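Local coordinates for protein Plm1 (Streptomyces sp. HK803, PDB 4HXY) that probably reduces a beta-keto group of the growing polyketide with NADPH, as the ketoreductase domain of the first module of phoslactomycin biosynthesis, at residues G188-I192 / G267-R271; L217-G223 / E244-V250; V279-I285 / A330-Y335. All coordinates share one frame; numbering follows the deposited sequence.

Contact 1 of 3, residues G188-I192 / G267-R271; sequences GTVLI and GAPVR
A first torsion of -62° in T189 sets OG1 beside the residue's own backbone N and CG2 anti to it, which turns the hydroxyl to A268 and the methyl to V270. The hydroxyl gives its proton to the carbonyl of A268, T189 OG1 to A268 O being 2.8 Å. It arrives from above that carbonyl, 53° out of its plane, so the bond does not use a lone pair. The methyl of A268 closes in beside the same hydroxyl, A268 CB standing 3.6 Å from T189 OG1. On the other branch, T189 CG2 meets V270 CG2 at 4.2 Å, methyl against methyl. Main chain joins main chain one step further on: R271 N donates to T189 O over 2.9 Å in a nearly straight bond of 171°. A water completes the grip, donating to P269 O at 2.7 Å and accepting a weak bond from T189 N at 3.3 Å. L191 reaches across with its first side-chain carbon, L191 CB packing on V270 CG1 at 4.0 Å, while its branched end turns to L217 and L219 of strand 215-220. In the conformer given, the R271 guanidinium turns out of the contact to a salt bridge with D315. G188 takes a positive phi, a backbone shape that suits glycine. G267, in a left-handed conformation, ends helix 253-265 in a Schellman motif, after which A268 and P269 lead the chain into the sheet. The strands meet as parallel partners, T189 opposite V270. This is the start of the central pair of a Rossmann fold, where strand 189-193 lies between strands 215-220 and 270-275.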
loop_
_atom_site.group_PDB
_atom_site.type_symbol
_atom_site.label_atom_id
_atom_site.label_comp_id
_atom_site.label_asym_id
_atom_site.label_seq_id
_atom_site.Cartn_x
_atom_site.Cartn_y
_atom_site.Cartn_z
ATOM N N GLY A 188 -26.698 -2.147 10.462
ATOM C CA GLY A 188 -26.718 -3.589 10.294
ATOM C C GLY A 188 -25.535 -4.238 10.973
ATOM O O GLY A 188 -25.181 -3.860 12.095
ATOM N N THR A 189 -24.929 -5.203 10.274
ATOM C CA THR A 189 -23.774 -5.939 10.786
ATOM C C THR A 189 -22.469 -5.300 10.307
ATOM O O THR A 189 -22.254 -5.143 9.092
ATOM C CB THR A 189 -23.842 -7.393 10.344
ATOM O OG1 THR A 189 -25.029 -7.977 10.919
ATOM C CG2 THR A 189 -22.633 -8.176 10.797
ATOM N N VAL A 190 -21.627 -4.938 11.276
ATOM C CA VAL A 190 -20.325 -4.322 11.030
ATOM C C VAL A 190 -19.276 -5.375 11.357
ATOM O O VAL A 190 -19.243 -5.888 12.481
ATOM C CB VAL A 190 -20.136 -3.084 11.914
ATOM C CG1 VAL A 190 -18.787 -2.421 11.660
ATOM C CG2 VAL A 190 -21.241 -2.076 11.637
ATOM N N LEU A 191 -18.455 -5.719 10.364
ATOM C CA LEU A 191 -17.393 -6.713 10.512
ATOM C C LEU A 191 -16.050 -5.989 10.580
ATOM O O LEU A 191 -15.677 -5.297 9.650
ATOM C CB LEU A 191 -17.425 -7.698 9.345
ATOM C CG LEU A 191 -16.306 -8.737 9.273
ATOM C CD1 LEU A 191 -16.414 -9.667 10.485
ATOM C CD2 LEU A 191 -16.386 -9.502 7.947
ATOM N N ILE A 192 -15.329 -6.171 11.676
ATOM C CA ILE A 192 -14.051 -5.519 11.867
ATOM C C ILE A 192 -12.973 -6.601 11.936
ATOM O O ILE A 192 -12.872 -7.330 12.922
ATOM C CB ILE A 192 -14.039 -4.625 13.122
ATOM C CG1 ILE A 192 -15.180 -3.593 13.083
ATOM C CG2 ILE A 192 -12.671 -3.942 13.266
ATOM C CD1 ILE A 192 -15.372 -2.789 14.380
ATOM N N GLY A 267 -30.745 -12.915 8.322
ATOM C CA GLY A 267 -31.316 -11.627 7.950
ATOM C C GLY A 267 -30.512 -10.461 8.503
ATOM O O GLY A 267 -31.039 -9.352 8.650
ATOM N N ALA A 268 -29.240 -10.723 8.811
ATOM C CA ALA A 268 -28.310 -9.720 9.356
ATOM C C ALA A 268 -27.021 -9.720 8.541
ATOM O O ALA A 268 -25.937 -9.898 9.089
ATOM C CB ALA A 268 -28.008 -9.990 10.835
ATOM N N PRO A 269 -27.139 -9.524 7.225
ATOM C CA PRO A 269 -25.955 -9.591 6.354
ATOM C C PRO A 269 -24.923 -8.508 6.694
ATOM O O PRO A 269 -25.295 -7.428 7.140
ATOM C CB PRO A 269 -26.541 -9.372 4.957
ATOM C CG PRO A 269 -27.785 -8.592 5.195
ATOM C CD PRO A 269 -28.340 -9.112 6.470
ATOM N N VAL A 270 -23.640 -8.827 6.513
ATOM C CA VAL A 270 -22.562 -7.846 6.646
ATOM C C VAL A 270 -22.871 -6.695 5.715
ATOM O O VAL A 270 -23.111 -6.918 4.525
ATOM C CB VAL A 270 -21.163 -8.450 6.302
ATOM C CG1 VAL A 270 -20.072 -7.347 6.300
ATOM C CG2 VAL A 270 -20.820 -9.573 7.267
ATOM N N ARG A 271 -22.897 -5.481 6.276
ATOM C CA ARG A 271 -23.111 -4.239 5.519
ATOM C C ARG A 271 -21.888 -3.323 5.485
ATOM O O ARG A 271 -21.758 -2.528 4.571
ATOM C CB ARG A 271 -24.311 -3.456 6.085
ATOM C CG ARG A 271 -25.632 -4.245 6.106
ATOM C CD ARG A 271 -25.998 -4.753 4.727
ATOM N NE ARG A 271 -26.142 -3.644 3.778
ATOM C CZ ARG A 271 -25.769 -3.673 2.499
ATOM N NH1 ARG A 271 -25.198 -4.753 1.968
ATOM N NH2 ARG A 271 -25.958 -2.598 1.746
HETATM O O HOH W 1 -27.386 -6.221 8.294
#

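Contact 2 of 3, residues L217-G223 / E244-V250; sequences LLLSRQG and EAVAVDV. With NDP (NADPH dihydro-nicotinamide-adenine-dinucleotide phosphate), chain C.
The adenosine 2'-phosphate pocket of an NADPH-binding Rossmann fold opens where L219 and S220 meet V246 and V248, at the C-terminal ends of two parallel strands. Strands 215-220 and 242-247 belong to one beta-alpha-beta unit; four backbone bonds join them and the residue just after the second, V248, beginning with L218 N to E244 O at 2.9 Å. With CG anti to the backbone N (chi1 -177°), L219 sends its two methyls over the neighbouring strand end: CD1 lies on V248 CB at 3.9 Å, and CD2 comes within 3.8 Å of C2A of the adenine. Cut back to an alanine, this position is likely to leave a gap between V248, M256 of helix 253-265 and the adenine, with the ring less firmly seated. At the end of the strand, S220 OG accepts from G223 N in an ST motif and also bonds T196. This turn presents the backbone N of R221 and of Q222 to the phosphate. R221 adds a two-pronged grip, NE to O3X at 2.7 Å and NH2 to O2X at 2.8 Å, with phosphorus in the guanidinium plane at its edge. One guanidinium face meanwhile lies against N7A, so the side chain spans both base and phosphate. Q222 NE2 holds the third oxygen, O1X, at 2.8 Å. The other segment reads the adenine edge. Its amino N6A donates to D249 OD1 at 3.0 Å, an oxygen also hydrogen-bonded to T251 OG1. Ring nitrogen N1A accepts from V250 N at 3.0 Å, almost perfectly straight at 178°.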
loop_
_atom_site.group_PDB
_atom_site.type_symbol
_atom_site.label_atom_id
_atom_site.label_comp_id
_atom_site.label_asym_id
_atom_site.label_seq_id
_atom_site.Cartn_x
_atom_site.Cartn_y
_atom_site.Cartn_z
ATOM N N LEU A 217 -19.134 -7.369 14.860
ATOM C CA LEU A 217 -18.375 -8.618 14.857
ATOM C C LEU A 217 -16.883 -8.301 14.766
ATOM O O LEU A 217 -16.433 -7.630 13.823
ATOM C CB LEU A 217 -18.789 -9.496 13.691
ATOM C CG LEU A 217 -20.219 -10.063 13.653
ATOM C CD1 LEU A 217 -20.241 -11.225 12.694
ATOM C CD2 LEU A 217 -20.675 -10.529 15.020
ATOM N N LEU A 218 -16.135 -8.788 15.754
ATOM C CA LEU A 218 -14.693 -8.578 15.830
ATOM C C LEU A 218 -14.044 -9.879 15.391
ATOM O O LEU A 218 -14.245 -10.931 16.017
ATOM C CB LEU A 218 -14.259 -8.231 17.239
ATOM C CG LEU A 218 -14.948 -7.074 17.944
ATOM C CD1 LEU A 218 -14.310 -6.921 19.305
ATOM C CD2 LEU A 218 -14.882 -5.752 17.151
ATOM N N LEU A 219 -13.317 -9.833 14.288
ATOM C CA LEU A 219 -12.735 -11.053 13.699
ATOM C C LEU A 219 -11.215 -11.043 13.819
ATOM O O LEU A 219 -10.556 -10.065 13.461
ATOM C CB LEU A 219 -13.138 -11.150 12.225
ATOM C CG LEU A 219 -12.700 -12.386 11.436
ATOM C CD1 LEU A 219 -13.684 -12.694 10.312
ATOM C CD2 LEU A 219 -11.302 -12.160 10.860
ATOM N N SER A 220 -10.664 -12.151 14.307
ATOM C CA SER A 220 -9.206 -12.307 14.442
ATOM C C SER A 220 -8.963 -13.790 14.614
ATOM O O SER A 220 -9.909 -14.537 14.829
ATOM C CB SER A 220 -8.660 -11.505 15.595
ATOM O OG SER A 220 -9.091 -12.011 16.859
ATOM N N ARG A 221 -7.721 -14.245 14.480
ATOM C CA ARG A 221 -7.469 -15.675 14.673
ATOM C C ARG A 221 -7.735 -16.098 16.117
ATOM O O ARG A 221 -8.172 -17.223 16.360
ATOM C CB ARG A 221 -6.056 -16.039 14.273
ATOM C CG ARG A 221 -5.815 -15.909 12.785
ATOM C CD ARG A 221 -4.347 -15.818 12.429
ATOM N NE ARG A 221 -3.657 -14.735 13.101
ATOM C CZ ARG A 221 -2.358 -14.486 12.944
ATOM N NH1 ARG A 221 -1.633 -15.235 12.117
ATOM N NH2 ARG A 221 -1.777 -13.511 13.615
ATOM N N GLN A 222 -7.483 -15.211 17.058
ATOM C CA GLN A 222 -7.687 -15.523 18.473
ATOM C C GLN A 222 -9.138 -15.387 18.890
ATOM O O GLN A 222 -9.590 -16.103 19.786
ATOM C CB GLN A 222 -6.821 -14.659 19.356
ATOM C CG GLN A 222 -5.356 -15.056 19.324
ATOM C CD GLN A 222 -4.499 -14.073 20.041
ATOM O OE1 GLN A 222 -4.162 -14.255 21.218
ATOM N NE2 GLN A 222 -4.175 -12.970 19.358
ATOM N N GLY A 223 -9.864 -14.463 18.275
ATOM C CA GLY A 223 -11.284 -14.307 18.591
ATOM C C GLY A 223 -11.455 -13.933 20.050
ATOM O O GLY A 223 -10.751 -13.076 20.583
ATOM N N GLU A 244 -19.745 -9.739 19.243
ATOM C CA GLU A 244 -19.096 -11.006 19.464
ATOM C C GLU A 244 -17.717 -10.937 18.840
ATOM O O GLU A 244 -17.505 -10.186 17.876
ATOM C CB GLU A 244 -19.939 -12.157 18.906
ATOM C CG GLU A 244 -19.651 -12.660 17.524
ATOM C CD GLU A 244 -20.402 -13.978 17.204
ATOM O OE1 GLU A 244 -21.548 -13.903 16.703
ATOM O OE2 GLU A 244 -19.831 -15.086 17.423
ATOM N N ALA A 245 -16.785 -11.701 19.395
ATOM C CA ALA A 245 -15.489 -11.895 18.747
ATOM C C ALA A 245 -15.485 -13.281 18.158
ATOM O O ALA A 245 -15.845 -14.263 18.847
ATOM C CB ALA A 245 -14.339 -11.689 19.713
ATOM N N VAL A 246 -15.191 -13.376 16.869
ATOM C CA VAL A 246 -15.172 -14.656 16.176
ATOM C C VAL A 246 -13.711 -15.011 15.855
ATOM O O VAL A 246 -12.933 -14.148 15.461
ATOM C CB VAL A 246 -16.075 -14.704 14.920
ATOM C CG1 VAL A 246 -17.571 -14.439 15.292
ATOM C CG2 VAL A 246 -15.619 -13.723 13.831
ATOM N N ALA A 247 -13.361 -16.282 16.062
ATOM C CA ALA A 247 -12.015 -16.775 15.832
ATOM C C ALA A 247 -11.951 -17.347 14.418
ATOM O O ALA A 247 -12.345 -18.492 14.145
ATOM C CB ALA A 247 -11.627 -17.818 16.913
ATOM N N VAL A 248 -11.483 -16.513 13.478
ATOM C CA VAL A 248 -11.482 -16.830 12.055
ATOM C C VAL A 248 -10.231 -16.234 11.410
ATOM O O VAL A 248 -9.862 -15.116 11.696
ATOM C CB VAL A 248 -12.760 -16.299 11.314
ATOM C CG1 VAL A 248 -12.690 -16.518 9.813
ATOM C CG2 VAL A 248 -14.035 -16.974 11.842
ATOM N N ASP A 249 -9.554 -17.045 10.610
ATOM C CA ASP A 249 -8.475 -16.565 9.739
ATOM C C ASP A 249 -9.096 -15.872 8.512
ATOM O O ASP A 249 -9.809 -16.487 7.731
ATOM C CB ASP A 249 -7.647 -17.782 9.326
ATOM C CG ASP A 249 -6.411 -17.435 8.512
ATOM O OD1 ASP A 249 -6.305 -16.318 8.003
ATOM O OD2 ASP A 249 -5.545 -18.332 8.394
ATOM N N VAL A 250 -8.776 -14.592 8.338
ATOM C CA VAL A 250 -9.362 -13.759 7.283
ATOM C C VAL A 250 -8.981 -14.234 5.875
ATOM O O VAL A 250 -9.611 -13.832 4.898
ATOM C CB VAL A 250 -9.004 -12.255 7.495
ATOM C CG1 VAL A 250 -7.521 -11.991 7.172
ATOM C CG2 VAL A 250 -9.948 -11.349 6.690
HETATM P PA NDP C . -2.529 -5.219 16.029
HETATM O O1A NDP C . -2.895 -4.789 17.409
HETATM O O2A NDP C . -1.439 -6.235 15.864
HETATM O O5B NDP C . -3.836 -5.762 15.289
HETATM C C5B NDP C . -3.718 -6.609 14.165
HETATM C C4B NDP C . -4.860 -7.583 14.191
HETATM O O4B NDP C . -4.817 -8.419 13.053
HETATM C C3B NDP C . -4.820 -8.513 15.380
HETATM O O3B NDP C . -6.131 -8.506 15.980
HETATM C C2B NDP C . -4.501 -9.876 14.810
HETATM O O2B NDP C . -5.124 -10.794 15.684
HETATM C C1B NDP C . -5.137 -9.742 13.429
HETATM N N9A NDP C . -4.702 -10.696 12.417
HETATM C C8A NDP C . -3.427 -10.921 11.945
HETATM N N7A NDP C . -3.470 -11.909 11.026
HETATM C C5A NDP C . -4.776 -12.306 10.881
HETATM C C6A NDP C . -5.409 -13.249 10.089
HETATM N N6A NDP C . -4.788 -14.035 9.216
HETATM N N1A NDP C . -6.779 -13.398 10.222
HETATM C C2A NDP C . -7.505 -12.597 11.096
HETATM N N3A NDP C . -6.889 -11.664 11.890
HETATM C C4A NDP C . -5.541 -11.530 11.761
HETATM O O3 NDP C . -2.106 -3.956 15.124
HETATM P PN NDP C . -2.782 -2.525 15.054
HETATM O O1N NDP C . -1.718 -1.544 15.365
HETATM O O2N NDP C . -4.069 -2.428 15.771
HETATM O O5D NDP C . -2.992 -2.309 13.485
HETATM C C5D NDP C . -4.122 -2.803 12.814
HETATM C C4D NDP C . -4.031 -2.386 11.356
HETATM O O4D NDP C . -3.736 -1.004 11.250
HETATM C C3D NDP C . -2.926 -3.111 10.625
HETATM O O3D NDP C . -3.412 -3.586 9.406
HETATM C C2D NDP C . -1.864 -2.059 10.378
HETATM O O2D NDP C . -1.096 -2.304 9.218
HETATM C C1D NDP C . -2.685 -0.787 10.332
HETATM N N1N NDP C . -1.909 0.384 10.762
HETATM C C2N NDP C . -1.563 0.552 12.072
HETATM C C3N NDP C . -0.696 1.563 12.488
HETATM C C7N NDP C . -0.385 1.789 13.916
HETATM O O7N NDP C . 0.302 2.948 14.202
HETATM N N7N NDP C . -0.676 0.954 14.902
HETATM C C4N NDP C . -0.401 2.677 11.518
HETATM C C5N NDP C . -0.835 2.402 10.117
HETATM C C6N NDP C . -1.582 1.292 9.799
HETATM P P2B NDP C . -4.799 -12.361 15.693
HETATM O O1X NDP C . -5.556 -12.892 16.889
HETATM O O2X NDP C . -3.289 -12.602 15.825
HETATM O O3X NDP C . -5.234 -12.979 14.429
#

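Contact 3 of 3, residues V279-I285 / A330-Y335. With NDP (NADPH dihydro-nicotinamide-adenine-dinucleotide phosphate), chain C.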
loop_
_atom_site.group_PDB
_atom_site.type_symbol
_atom_site.label_atom_id
_atom_site.label_comp_id
_atom_site.label_asym_id
_atom_site.label_seq_id
_atom_site.Cartn_x
_atom_site.Cartn_y
_atom_site.Cartn_z
ATOM N N VAL A 279 -0.046 -7.821 9.922
ATOM C CA VAL A 279 1.137 -8.008 10.752
ATOM C C VAL A 279 2.214 -7.078 10.247
ATOM O O VAL A 279 2.175 -6.644 9.089
ATOM C CB VAL A 279 1.684 -9.453 10.737
ATOM C CG1 VAL A 279 0.586 -10.430 11.235
ATOM C CG2 VAL A 279 2.171 -9.856 9.372
ATOM N N VAL A 280 3.168 -6.765 11.110
ATOM C CA VAL A 280 4.329 -5.966 10.660
ATOM C C VAL A 280 5.603 -6.578 11.197
ATOM O O VAL A 280 5.675 -6.951 12.379
ATOM C CB VAL A 280 4.251 -4.472 11.047
ATOM C CG1 VAL A 280 4.287 -4.264 12.542
ATOM C CG2 VAL A 280 5.376 -3.684 10.374
ATOM N N ARG A 281 6.597 -6.713 10.319
ATOM C CA ARG A 281 7.900 -7.230 10.697
ATOM C C ARG A 281 8.979 -6.297 10.164
ATOM O O ARG A 281 8.747 -5.534 9.233
ATOM C CB ARG A 281 8.104 -8.638 10.134
ATOM C CG ARG A 281 7.107 -9.676 10.679
ATOM C CD ARG A 281 7.310 -9.936 12.159
ATOM N NE ARG A 281 6.364 -10.943 12.658
ATOM C CZ ARG A 281 5.280 -10.697 13.393
ATOM N NH1 ARG A 281 4.971 -9.460 13.787
ATOM N NH2 ARG A 281 4.495 -11.711 13.754
ATOM N N ASP A 282 10.139 -6.353 10.797
ATOM C CA ASP A 282 11.313 -5.551 10.427
ATOM C C ASP A 282 12.366 -6.507 9.863
ATOM O O ASP A 282 13.130 -7.111 10.613
ATOM C CB ASP A 282 11.829 -4.828 11.672
ATOM C CG ASP A 282 13.083 -3.999 11.417
ATOM O OD1 ASP A 282 13.457 -3.792 10.248
ATOM O OD2 ASP A 282 13.702 -3.554 12.415
ATOM N N VAL A 283 12.358 -6.670 8.544
ATOM C CA VAL A 283 13.248 -7.589 7.840
ATOM C C VAL A 283 13.695 -6.931 6.534
ATOM O O VAL A 283 12.861 -6.600 5.692
ATOM C CB VAL A 283 12.533 -8.929 7.522
ATOM C CG1 VAL A 283 13.522 -9.972 6.992
ATOM C CG2 VAL A 283 11.803 -9.444 8.768
ATOM N N ARG A 284 15.006 -6.774 6.346
ATOM C CA ARG A 284 15.525 -6.209 5.099
ATOM C C ARG A 284 15.209 -7.116 3.923
ATOM O O ARG A 284 15.039 -8.326 4.088
ATOM C CB ARG A 284 17.040 -5.984 5.181
ATOM C CG ARG A 284 17.519 -5.023 6.293
ATOM C CD ARG A 284 16.978 -3.599 6.220
ATOM N NE ARG A 284 16.097 -3.285 7.360
ATOM C CZ ARG A 284 16.260 -2.288 8.239
ATOM N NH1 ARG A 284 17.266 -1.418 8.140
ATOM N NH2 ARG A 284 15.383 -2.146 9.234
ATOM N N ILE A 285 15.168 -6.537 2.725
ATOM C CA ILE A 285 14.913 -7.279 1.515
ATOM C C ILE A 285 15.906 -8.427 1.382
ATOM O O ILE A 285 15.513 -9.539 0.995
ATOM C CB ILE A 285 15.006 -6.359 0.257
ATOM C CG1 ILE A 285 13.770 -5.456 0.197
ATOM C CG2 ILE A 285 15.178 -7.186 -1.038
ATOM C CD1 ILE A 285 13.930 -4.244 -0.718
ATOM N N ALA A 330 12.749 1.519 5.592
ATOM C CA ALA A 330 13.670 0.386 5.656
ATOM C C ALA A 330 13.110 -0.716 6.556
ATOM O O ALA A 330 12.526 -0.448 7.609
ATOM C CB ALA A 330 15.062 0.851 6.173
ATOM N N GLY A 331 13.307 -1.960 6.134
ATOM C CA GLY A 331 12.839 -3.112 6.893
ATOM C C GLY A 331 11.393 -3.486 6.662
ATOM O O GLY A 331 10.931 -4.513 7.165
ATOM N N GLN A 332 10.688 -2.689 5.854
ATOM C CA GLN A 332 9.243 -2.875 5.654
ATOM C C GLN A 332 8.799 -3.322 4.241
ATOM O O GLN A 332 7.648 -3.102 3.841
ATOM C CB GLN A 332 8.534 -1.583 6.060
ATOM C CG GLN A 332 8.752 -1.263 7.508
ATOM C CD GLN A 332 7.709 -0.367 8.100
ATOM O OE1 GLN A 332 7.130 0.476 7.420
ATOM N NE2 GLN A 332 7.446 -0.558 9.384
ATOM N N ALA A 333 9.668 -4.000 3.497
ATOM C CA ALA A 333 9.322 -4.438 2.137
ATOM C C ALA A 333 7.942 -5.111 2.012
ATOM O O ALA A 333 7.131 -4.701 1.179
ATOM C CB ALA A 333 10.412 -5.361 1.572
ATOM N N GLY A 334 7.677 -6.129 2.831
ATOM C CA GLY A 334 6.411 -6.848 2.775
ATOM C C GLY A 334 5.243 -6.034 3.297
ATOM O O GLY A 334 4.134 -6.107 2.771
ATOM N N TYR A 335 5.495 -5.259 4.348
ATOM C CA TYR A 335 4.463 -4.410 4.938
ATOM C C TYR A 335 4.075 -3.339 3.913
ATOM O O TYR A 335 2.901 -3.112 3.616
ATOM C CB TYR A 335 4.992 -3.781 6.201
ATOM C CG TYR A 335 3.981 -3.011 7.006
ATOM C CD1 TYR A 335 2.820 -3.606 7.456
ATOM C CD2 TYR A 335 4.224 -1.692 7.348
ATOM C CE1 TYR A 335 1.896 -2.904 8.222
ATOM C CE2 TYR A 335 3.318 -0.976 8.088
ATOM C CZ TYR A 335 2.160 -1.593 8.541
ATOM O OH TYR A 335 1.284 -0.871 9.291
HETATM P PA NDP C . -2.529 -5.219 16.029
HETATM O O1A NDP C . -2.895 -4.789 17.409
HETATM O O2A NDP C . -1.439 -6.235 15.864
HETATM O O5B NDP C . -3.836 -5.762 15.289
HETATM C C5B NDP C . -3.718 -6.609 14.165
HETATM C C4B NDP C . -4.860 -7.583 14.191
HETATM O O4B NDP C . -4.817 -8.419 13.053
HETATM C C3B NDP C . -4.820 -8.513 15.380
HETATM O O3B NDP C . -6.131 -8.506 15.980
HETATM C C2B NDP C . -4.501 -9.876 14.810
HETATM O O2B NDP C . -5.124 -10.794 15.684
HETATM C C1B NDP C . -5.137 -9.742 13.429
HETATM N N9A NDP C . -4.702 -10.696 12.417
HETATM C C8A NDP C . -3.427 -10.921 11.945
HETATM N N7A NDP C . -3.470 -11.909 11.026
HETATM C C5A NDP C . -4.776 -12.306 10.881
HETATM C C6A NDP C . -5.409 -13.249 10.089
HETATM N N6A NDP C . -4.788 -14.035 9.216
HETATM N N1A NDP C . -6.779 -13.398 10.222
HETATM C C2A NDP C . -7.505 -12.597 11.096
HETATM N N3A NDP C . -6.889 -11.664 11.890
HETATM C C4A NDP C . -5.541 -11.530 11.761
HETATM O O3 NDP C . -2.106 -3.956 15.124
HETATM P PN NDP C . -2.782 -2.525 15.054
HETATM O O1N NDP C . -1.718 -1.544 15.365
HETATM O O2N NDP C . -4.069 -2.428 15.771
HETATM O O5D NDP C . -2.992 -2.309 13.485
HETATM C C5D NDP C . -4.122 -2.803 12.814
HETATM C C4D NDP C . -4.031 -2.386 11.356
HETATM O O4D NDP C . -3.736 -1.004 11.250
HETATM C C3D NDP C . -2.926 -3.111 10.625
HETATM O O3D NDP C . -3.412 -3.586 9.406
HETATM C C2D NDP C . -1.864 -2.059 10.378
HETATM O O2D NDP C . -1.096 -2.304 9.218
HETATM C C1D NDP C . -2.685 -0.787 10.332
HETATM N N1N NDP C . -1.909 0.384 10.762
HETATM C C2N NDP C . -1.563 0.552 12.072
HETATM C C3N NDP C . -0.696 1.563 12.488
HETATM C C7N NDP C . -0.385 1.789 13.916
HETATM O O7N NDP C . 0.302 2.948 14.202
HETATM N N7N NDP C . -0.676 0.954 14.902
HETATM C C4N NDP C . -0.401 2.677 11.518
HETATM C C5N NDP C . -0.835 2.402 10.117
HETATM C C6N NDP C . -1.582 1.292 9.799
HETATM P P2B NDP C . -4.799 -12.361 15.693
HETATM O O1X NDP C . -5.556 -12.892 16.889
HETATM O O2X NDP C . -3.289 -12.602 15.825
HETATM O O3X NDP C . -5.234 -12.979 14.429
HETATM O O HOH W 2 8.269 -6.006 6.232
HETATM O O HOH W 3 8.924 -2.892 10.515
HETATM O O HOH W 4 12.535 -4.631 3.819
HETATM O O HOH W 5 9.994 -7.457 4.514
#
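At the N-terminal end of helix 333-351, which probably carries the active-site tyrosine as in other short-chain reductases, Y335 packs against V280 of the loop that follows strand 270-275; Y335 and N339 fit the YxxxN pattern of the family. V280 CG2, anti to the backbone N, sits over the centre of the Y335 ring in a CH-pi contact, 3.7 Å from the centroid and 12° off the normal. One ring face is thus held while the phenol points to the cofactor, where Y335 OH and the ribose O2D of NADPH share a hydrogen bond of 2.8 Å. Further along, V283 N donates to G331 O at 2.9 Å. G331 can only be accommodated without a side chain, since a CB would strike D282 OD1 and R284 NH2. Those two atoms form a salt bridge of 2.7 Å, the carboxylate using its syn lone pair and lying near the guanidinium plane, with the A330 carbonyl toward the rim of one guanidinium face. A water links V283 O, at 2.7 Å, with A333 N, at 3.0 Å, so the loop also serves an amide in the first turn of the helix that Q332 precedes as N-cap residue. I285 CG1 touches A333 CB at 3.6 Å. Around this pair lie helices 67-77 and 105-120 against I285, the latter also against A333, while K300 of helix 290-310 touches Y335.

Followed from the N terminus, the chain runs into the cofactor-binding sheet along strand 189-193, and contact 1 returns it there by way of strand 270-275, closing a long loop. Contact 2 falls wholly within that loop, joining the two strands that come in between. Contacts 1 and 2 meet directly: V190 O and I192 N face L217 N and L217 O in probable hydrogen bonds, so four neighbouring strands are tied in one parallel array. Contact 3 opens only after contact 1 has closed, and joins the following loop to the start of helix 333-351. It does not touch contact 2, yet NADPH bridges them, adenosine phosphate at one and nicotinamide ribose at the other.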